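Local structure of polyhedrin (Antheraea mylitta cypovirus 4, 5A9C) at residues R39-A44 / A195-I200; Y191-H196 / I206-D211. The protein forms the crystalline matrix of cypovirus polyhedra, the occlusion bodies that probably shelter virus particles outside the insect host. One frame throughout, in Å; residues are numbered along the deposited sequence.

How the contacts relate
The two contacts follow one another through the fold, with centres about 8 Å apart. Strand 38-45, early in the chain, meets the run 195-200 in contact 1. Contact 2 closes the last turn of helix 185-195 against residues 206-211, only ten residues further on. Ala-195 and His-196 belong to both. Strands 199-200 and 206-208 pair antiparallel, with a probable hydrogen bond from Val-207 N to Tyr-199 O. Residues 195-200 lie against the six-stranded sheet, and 206-211 pairs with them while its Ser-210 also reaches that sheet. Both contacts also touch a second subunit, so this part of the polyhedrin probably helps to build the assembly as well as the single chain.

Contact 1: residues R39-A44 / A195-I200; sequences RVVVFA and AHIAYI
The Phe-43 ring is covered on both faces. Tyr-199 CD1 lies 3.8 Å above one face, offset toward the rim. Val-41 CG1, from the same strand, lies over the opposite face. The aromatic pair is T-shaped: Tyr-199 turns its edge to the face of Phe-43, with ring planes 70° apart and centroids 5.1 Å apart. Ile-197 CD1 comes to the edge of Phe-43, near the ring plane, 3.9 Å from CZ. The other flat group is the guanidinium of Arg-39. Ala-195 CB sits over one of its faces, 3.8 Å from NH1.

Ile-197 fills the middle of the contact with its two branches. Its CG2 packs 3.6 Å from Arg-39 CD, against the aliphatic part of that chain. Its CG1 stands between the backbone N and the carbonyl carbon (chi1 54°) and carries CD1. This methyl meets Val-41 CG2 at 3.7 Å as well as the Phe-43 rim. The Arg-39 chain is extended from CG to NE, and its guanidinium lies beyond, against Ala-195. No hydrogen bond joins the two segments, and all the touching residues are buried.

The polar ends are held by other residues. Arg-39 NH2 forms a salt bridge with Asp-55, and Tyr-199 OH hydrogen-bonds to Glu-185. Trp-110 of the second subunit packs on Arg-39 and Ile-197. Strand 38-45 lies between strands 51-58 and 81-87 in the antiparallel six-stranded sheet. The contact thus lays the exit from helix 185-195 across one face of that sheet, while Val-188 of the helix touches both Phe-43 and Tyr-199.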
ATOM      1  N   ARG A  39       5.108 -15.686  -6.822  1.00 17.73           N
ATOM      2  CA  ARG A  39       3.744 -15.913  -6.377  1.00 16.76           C
ATOM      3  C   ARG A  39       3.713 -16.463  -4.967  1.00 13.94           C
ATOM      4  O   ARG A  39       4.259 -17.533  -4.690  1.00 16.43           O
ATOM      5  CB  ARG A  39       3.012 -16.858  -7.332  1.00 18.77           C
ATOM      6  CG  ARG A  39       1.504 -16.884  -7.127  1.00 17.73           C
ATOM      7  CD  ARG A  39       0.818 -17.585  -8.283  1.00 19.55           C
ATOM      8  NE  ARG A  39      -0.630 -17.416  -8.247  1.00 18.56           N
ATOM      9  CZ  ARG A  39      -1.434 -17.700  -9.267  1.00 22.69           C
ATOM     10  NH1 ARG A  39      -0.927 -18.159 -10.405  1.00 22.03           N
ATOM     11  NH2 ARG A  39      -2.743 -17.517  -9.155  1.00 22.99           N
ATOM     12  N   VAL A  40       3.078 -15.716  -4.074  1.00 15.81           N
ATOM     13  CA  VAL A  40       2.908 -16.152  -2.697  1.00 17.08           C
ATOM     14  C   VAL A  40       1.424 -16.238  -2.400  1.00 17.92           C
ATOM     15  O   VAL A  40       0.667 -15.317  -2.708  1.00 18.46           O
ATOM     16  CB  VAL A  40       3.586 -15.187  -1.708  1.00 12.13           C
ATOM     17  CG1 VAL A  40       3.229 -15.555  -0.273  1.00 18.58           C
ATOM     18  CG2 VAL A  40       5.090 -15.214  -1.898  1.00 13.43           C
ATOM     19  N   VAL A  41       1.006 -17.358  -1.826  1.00 15.79           N
ATOM     20  CA  VAL A  41      -0.392 -17.546  -1.488  1.00 15.52           C
ATOM     21  C   VAL A  41      -0.546 -17.951  -0.033  1.00 11.99           C
ATOM     22  O   VAL A  41       0.151 -18.845   0.454  1.00 16.39           O
ATOM     23  CB  VAL A  41      -1.054 -18.609  -2.379  1.00 18.17           C
ATOM     24  CG1 VAL A  41      -2.544 -18.697  -2.075  1.00 15.27           C
ATOM     25  CG2 VAL A  41      -0.819 -18.289  -3.856  1.00 13.69           C
ATOM     26  N   VAL A  42      -1.459 -17.279   0.658  1.00 14.70           N
ATOM     27  CA  VAL A  42      -1.803 -17.632   2.023  1.00 15.60           C
ATOM     28  C   VAL A  42      -3.176 -18.296   2.017  1.00 17.06           C
ATOM     29  O   VAL A  42      -4.188 -17.649   1.740  1.00 19.22           O
ATOM     30  CB  VAL A  42      -1.830 -16.392   2.936  1.00 15.21           C
ATOM     31  CG1 VAL A  42      -2.159 -16.793   4.372  1.00 20.84           C
ATOM     32  CG2 VAL A  42      -0.498 -15.655   2.873  1.00 15.92           C
ATOM     33  N   PHE A  43      -3.204 -19.594   2.301  1.00 17.31           N
ATOM     34  CA  PHE A  43      -4.450 -20.353   2.325  1.00 15.27           C
ATOM     35  C   PHE A  43      -4.961 -20.446   3.752  1.00 20.32           C
ATOM     36  O   PHE A  43      -4.332 -21.090   4.586  1.00 18.33           O
ATOM     37  CB  PHE A  43      -4.225 -21.781   1.818  1.00 18.46           C
ATOM     38  CG  PHE A  43      -3.843 -21.875   0.372  1.00 19.55           C
ATOM     39  CD1 PHE A  43      -4.811 -21.848  -0.617  1.00 20.71           C
ATOM     40  CD2 PHE A  43      -2.516 -22.037   0.002  1.00 18.37           C
ATOM     41  CE1 PHE A  43      -4.463 -21.957  -1.949  1.00 16.58           C
ATOM     42  CE2 PHE A  43      -2.161 -22.146  -1.327  1.00 17.06           C
ATOM     43  CZ  PHE A  43      -3.138 -22.111  -2.305  1.00 18.00           C
ATOM     44  N   ALA A  44      -6.100 -19.820   4.032  1.00 19.62           N
ATOM     45  CA  ALA A  44      -6.706 -19.900   5.359  1.00 24.00           C
ATOM     46  C   ALA A  44      -7.683 -21.070   5.440  1.00 19.37           C
ATOM     47  O   ALA A  44      -8.560 -21.211   4.588  1.00 18.26           O
ATOM     48  CB  ALA A  44      -7.408 -18.592   5.710  1.00 20.92           C
ATOM     49  N   ALA A 195      -2.588 -23.599 -10.968  1.00 18.92           N
ATOM     50  CA  ALA A 195      -1.852 -22.348 -10.807  1.00 21.38           C
ATOM     51  C   ALA A 195      -0.348 -22.580 -10.659  1.00 14.06           C
ATOM     52  O   ALA A 195       0.433 -21.626 -10.583  1.00 17.66           O
ATOM     53  CB  ALA A 195      -2.387 -21.563  -9.612  1.00 21.20           C
ATOM     54  N   HIS A 196       0.049 -23.846 -10.626  1.00 13.64           N
ATOM     55  CA  HIS A 196       1.454 -24.231 -10.478  1.00 16.93           C
ATOM     56  C   HIS A 196       2.072 -23.631  -9.221  1.00 15.38           C
ATOM     57  O   HIS A 196       3.100 -22.952  -9.285  1.00 17.18           O
ATOM     58  CB  HIS A 196       2.262 -23.820 -11.714  1.00 12.64           C
ATOM     59  CG  HIS A 196       1.464 -23.816 -12.980  1.00 20.55           C
ATOM     60  ND1 HIS A 196       0.943 -24.967 -13.535  1.00 16.09           N
ATOM     61  CD2 HIS A 196       1.090 -22.804 -13.797  1.00 15.01           C
ATOM     62  CE1 HIS A 196       0.284 -24.662 -14.638  1.00 23.14           C
ATOM     63  NE2 HIS A 196       0.356 -23.355 -14.818  1.00 17.74           N
ATOM     64  N   ILE A 197       1.439 -23.879  -8.078  1.00 18.92           N
ATOM     65  CA  ILE A 197       1.940 -23.376  -6.801  1.00 21.50           C
ATOM     66  C   ILE A 197       1.925 -24.472  -5.740  1.00 15.90           C
ATOM     67  O   ILE A 197       1.086 -25.368  -5.774  1.00 17.83           O
ATOM     68  CB  ILE A 197       1.113 -22.180  -6.290  1.00 15.63           C
ATOM     69  CG1 ILE A 197      -0.369 -22.549  -6.230  1.00 16.55           C
ATOM     70  CG2 ILE A 197       1.355 -20.944  -7.160  1.00 17.36           C
ATOM     71  CD1 ILE A 197      -1.254 -21.453  -5.675  1.00 19.48           C
ATOM     72  N   ALA A 198       2.854 -24.398  -4.797  1.00 17.53           N
ATOM     73  CA  ALA A 198       2.932 -25.394  -3.740  1.00 20.07           C
ATOM     74  C   ALA A 198       1.681 -25.379  -2.872  1.00 21.29           C
ATOM     75  O   ALA A 198       1.136 -24.317  -2.571  1.00 18.65           O
ATOM     76  CB  ALA A 198       4.165 -25.164  -2.882  1.00 16.35           C
ATOM     77  N   TYR A 199       1.228 -26.567  -2.484  1.00 19.53           N
ATOM     78  CA  TYR A 199       0.162 -26.699  -1.497  1.00 17.39           C
ATOM     79  C   TYR A 199       0.350 -27.989  -0.708  1.00 20.33           C
ATOM     80  O   TYR A 199       0.823 -28.989  -1.240  1.00 20.56           O
ATOM     81  CB  TYR A 199      -1.226 -26.660  -2.150  1.00 21.05           C
ATOM     82  CG  TYR A 199      -2.350 -26.864  -1.157  1.00 15.61           C
ATOM     83  CD1 TYR A 199      -2.687 -25.872  -0.243  1.00 18.27           C
ATOM     84  CD2 TYR A 199      -3.066 -28.056  -1.123  1.00 18.12           C
ATOM     85  CE1 TYR A 199      -3.714 -26.064   0.675  1.00 13.74           C
ATOM     86  CE2 TYR A 199      -4.086 -28.253  -0.212  1.00 22.31           C
ATOM     87  CZ  TYR A 199      -4.406 -27.259   0.684  1.00 16.19           C
ATOM     88  OH  TYR A 199      -5.424 -27.468   1.593  1.00 22.77           O
ATOM     89  N   ILE A 200      -0.013 -27.948   0.569  1.00 13.39           N
ATOM     90  CA  ILE A 200       0.087 -29.113   1.443  1.00 22.17           C
ATOM     91  C   ILE A 200      -1.318 -29.513   1.862  1.00 13.62           C
ATOM     92  O   ILE A 200      -2.016 -28.734   2.513  1.00 20.01           O
ATOM     93  CB  ILE A 200       0.904 -28.789   2.707  1.00 27.43           C
ATOM     94  CG1 ILE A 200       2.221 -28.111   2.326  1.00 18.19           C
ATOM     95  CG2 ILE A 200       1.145 -30.053   3.540  1.00 14.47           C
ATOM     96  CD1 ILE A 200       3.024 -27.636   3.515  1.00 22.47           C
TER

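Contact 2: residues Y191-H196 / I206-D211; sequences YAKMAH and IVASSD
Lys-193 and Ser-210 each reach across to a backbone carbonyl, one toward either end of the contact. Lys-193 brings several of its atoms to the Val-207 carbonyl oxygen: CG and CE are both within 3.6 Å of Val-207 O. A bend at the end of the chain (chi4 -69°) sets NZ, which donates to the same oxygen. At 2.5 Å from NZ to Val-207 O the modelled bond is very short, and its exact length is doubtful.

Ser-210 holds the other end. Its OG lies anti to its own carbonyl carbon (chi1 -61°) and donates to His-196 O over 2.7 Å. The hydroxyl comes from above the carbonyl plane, 35° out of it. Ser-210 CA also makes a CA-H...O contact with the same oxygen, at 3.3 Å. His-196 O further accepts from Trp-110 NE1 of the second subunit, so three donors of different kinds converge on it.

Between these ends, two methyl groups meet: Ala-192 CB and Ala-208 CB are 3.7 Å apart. The His-196 imidazole leads away from 206-211, and Met-194 O lies over one of its faces. His-196 has positive phi and closes the helix in a Schellman motif. The CB of Ser-209 points away from the helix. Its OG accepts from Asp-211 N in an ST turn and also bonds to Ala-129 O.

The helix segment 191-195 and strand 206-208 are inclined at 59°, their axes 7.7 Å apart at closest approach. Strand 206-208 pairs with 199-200, so the helix end packs on the small hairpin that follows it. Beyond the strand, Ser-210 reaches Ser-133 of strand 133-139, linking the hairpin to the large sheet.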
ATOM      1  N   TYR A 191      -7.065 -25.901  -7.710  1.00 17.41           N
ATOM      2  CA  TYR A 191      -6.637 -24.530  -7.952  1.00 18.76           C
ATOM      3  C   TYR A 191      -5.113 -24.443  -7.916  1.00 20.09           C
ATOM      4  O   TYR A 191      -4.495 -23.854  -8.803  1.00 16.32           O
ATOM      5  CB  TYR A 191      -7.244 -23.589  -6.909  1.00 20.76           C
ATOM      6  CG  TYR A 191      -6.834 -22.147  -7.079  1.00 24.31           C
ATOM      7  CD1 TYR A 191      -7.578 -21.283  -7.874  1.00 33.57           C
ATOM      8  CD2 TYR A 191      -5.704 -21.645  -6.446  1.00 26.07           C
ATOM      9  CE1 TYR A 191      -7.206 -19.963  -8.034  1.00 28.95           C
ATOM     10  CE2 TYR A 191      -5.325 -20.326  -6.603  1.00 20.22           C
ATOM     11  CZ  TYR A 191      -6.080 -19.490  -7.397  1.00 29.70           C
ATOM     12  OH  TYR A 191      -5.708 -18.175  -7.555  1.00 33.72           O
ATOM     13  N   ALA A 192      -4.516 -25.040  -6.888  1.00 15.26           N
ATOM     14  CA  ALA A 192      -3.068 -25.013  -6.709  1.00 22.58           C
ATOM     15  C   ALA A 192      -2.337 -25.748  -7.827  1.00 16.21           C
ATOM     16  O   ALA A 192      -1.313 -25.278  -8.318  1.00 19.93           O
ATOM     17  CB  ALA A 192      -2.688 -25.594  -5.349  1.00 12.22           C
ATOM     18  N   LYS A 193      -2.857 -26.904  -8.229  1.00 15.66           N
ATOM     19  CA  LYS A 193      -2.256 -27.650  -9.332  1.00 16.77           C
ATOM     20  C   LYS A 193      -2.263 -26.841 -10.629  1.00 18.41           C
ATOM     21  O   LYS A 193      -1.262 -26.785 -11.341  1.00 21.35           O
ATOM     22  CB  LYS A 193      -2.977 -28.982  -9.552  1.00 18.02           C
ATOM     23  CG  LYS A 193      -2.759 -30.013  -8.452  1.00 21.59           C
ATOM     24  CD  LYS A 193      -3.490 -31.308  -8.783  1.00 16.15           C
ATOM     25  CE  LYS A 193      -3.685 -32.186  -7.552  1.00 26.54           C
ATOM     26  NZ  LYS A 193      -2.406 -32.747  -7.046  1.00 29.09           N
ATOM     27  N   MET A 194      -3.395 -26.220 -10.938  1.00 18.00           N
ATOM     28  CA  MET A 194      -3.521 -25.485 -12.194  1.00 24.75           C
ATOM     29  C   MET A 194      -2.796 -24.141 -12.165  1.00 20.29           C
ATOM     30  O   MET A 194      -2.425 -23.614 -13.209  1.00 17.83           O
ATOM     31  CB  MET A 194      -4.993 -25.301 -12.574  1.00 22.75           C
ATOM     32  CG  MET A 194      -5.710 -26.598 -12.947  1.00 22.35           C
ATOM     33  SD  MET A 194      -4.949 -27.497 -14.322  1.00 22.06           S
ATOM     34  CE  MET A 194      -3.953 -28.706 -13.447  1.00 15.96           C
ATOM     35  N   ALA A 195      -2.588 -23.599 -10.968  1.00 18.92           N
ATOM     36  CA  ALA A 195      -1.852 -22.348 -10.807  1.00 21.38           C
ATOM     37  C   ALA A 195      -0.348 -22.580 -10.659  1.00 14.06           C
ATOM     38  O   ALA A 195       0.433 -21.626 -10.583  1.00 17.66           O
ATOM     39  CB  ALA A 195      -2.387 -21.563  -9.612  1.00 21.20           C
ATOM     40  N   HIS A 196       0.049 -23.846 -10.626  1.00 13.64           N
ATOM     41  CA  HIS A 196       1.454 -24.231 -10.478  1.00 16.93           C
ATOM     42  C   HIS A 196       2.072 -23.631  -9.221  1.00 15.38           C
ATOM     43  O   HIS A 196       3.100 -22.952  -9.285  1.00 17.18           O
ATOM     44  CB  HIS A 196       2.262 -23.820 -11.714  1.00 12.64           C
ATOM     45  CG  HIS A 196       1.464 -23.816 -12.980  1.00 20.55           C
ATOM     46  ND1 HIS A 196       0.943 -24.967 -13.535  1.00 16.09           N
ATOM     47  CD2 HIS A 196       1.090 -22.804 -13.797  1.00 15.01           C
ATOM     48  CE1 HIS A 196       0.284 -24.662 -14.638  1.00 23.14           C
ATOM     49  NE2 HIS A 196       0.356 -23.355 -14.818  1.00 17.74           N
ATOM     50  N   ILE A 206       2.531 -33.013   0.001  1.00 21.38           N
ATOM     51  CA  ILE A 206       2.737 -31.977  -1.000  1.00 17.19           C
ATOM     52  C   ILE A 206       2.048 -32.411  -2.288  1.00 17.81           C
ATOM     53  O   ILE A 206       2.508 -33.329  -2.970  1.00 23.23           O
ATOM     54  CB  ILE A 206       4.234 -31.731  -1.248  1.00 23.99           C
ATOM     55  CG1 ILE A 206       4.915 -31.300   0.055  1.00 24.48           C
ATOM     56  CG2 ILE A 206       4.430 -30.689  -2.340  1.00 24.28           C
ATOM     57  CD1 ILE A 206       6.416 -31.184  -0.047  1.00 44.40           C
ATOM     58  N   VAL A 207       0.942 -31.751  -2.614  1.00 20.12           N
ATOM     59  CA  VAL A 207       0.079 -32.191  -3.705  1.00 14.73           C
ATOM     60  C   VAL A 207       0.066 -31.237  -4.897  1.00 20.53           C
ATOM     61  O   VAL A 207      -0.636 -31.472  -5.880  1.00 22.75           O
ATOM     62  CB  VAL A 207      -1.364 -32.421  -3.217  1.00 24.27           C
ATOM     63  CG1 VAL A 207      -1.404 -33.573  -2.220  1.00 27.08           C
ATOM     64  CG2 VAL A 207      -1.920 -31.151  -2.592  1.00 24.05           C
ATOM     65  N   ALA A 208       0.839 -30.161  -4.803  1.00 20.93           N
ATOM     66  CA  ALA A 208       0.995 -29.234  -5.916  1.00 18.49           C
ATOM     67  C   ALA A 208       2.383 -28.611  -5.893  1.00 23.45           C
ATOM     68  O   ALA A 208       3.000 -28.479  -4.835  1.00 19.28           O
ATOM     69  CB  ALA A 208      -0.084 -28.155  -5.876  1.00 18.14           C
ATOM     70  N   SER A 209       2.878 -28.235  -7.066  1.00 20.08           N
ATOM     71  CA  SER A 209       4.229 -27.708  -7.181  1.00 23.00           C
ATOM     72  C   SER A 209       4.342 -26.792  -8.390  1.00 19.82           C
ATOM     73  O   SER A 209       3.548 -26.886  -9.323  1.00 19.60           O
ATOM     74  CB  SER A 209       5.232 -28.859  -7.304  1.00 20.70           C
ATOM     75  OG  SER A 209       6.548 -28.378  -7.514  1.00 21.68           O
ATOM     76  N   SER A 210       5.333 -25.907  -8.365  1.00 20.46           N
ATOM     77  CA  SER A 210       5.598 -25.025  -9.495  1.00 24.21           C
ATOM     78  C   SER A 210       6.458 -25.716 -10.546  1.00 15.74           C
ATOM     79  O   SER A 210       6.493 -25.295 -11.698  1.00 14.01           O
ATOM     80  CB  SER A 210       6.293 -23.749  -9.020  1.00 16.72           C
ATOM     81  OG  SER A 210       5.477 -23.045  -8.105  1.00 20.36           O
ATOM     82  N   ASP A 211       7.154 -26.774 -10.136  1.00 19.28           N
ATOM     83  CA  ASP A 211       8.068 -27.495 -11.021  1.00 17.67           C
ATOM     84  C   ASP A 211       7.353 -28.204 -12.168  1.00 16.03           C
ATOM     85  O   ASP A 211       6.441 -29.004 -11.948  1.00 20.04           O
ATOM     86  CB  ASP A 211       8.879 -28.521 -10.224  1.00 20.96           C
ATOM     87  CG  ASP A 211       9.896 -27.880  -9.306  1.00 29.06           C
ATOM     88  OD1 ASP A 211       9.781 -26.666  -9.034  1.00 21.41           O
ATOM     89  OD2 ASP A 211      10.813 -28.597  -8.849  1.00 29.65           O
TER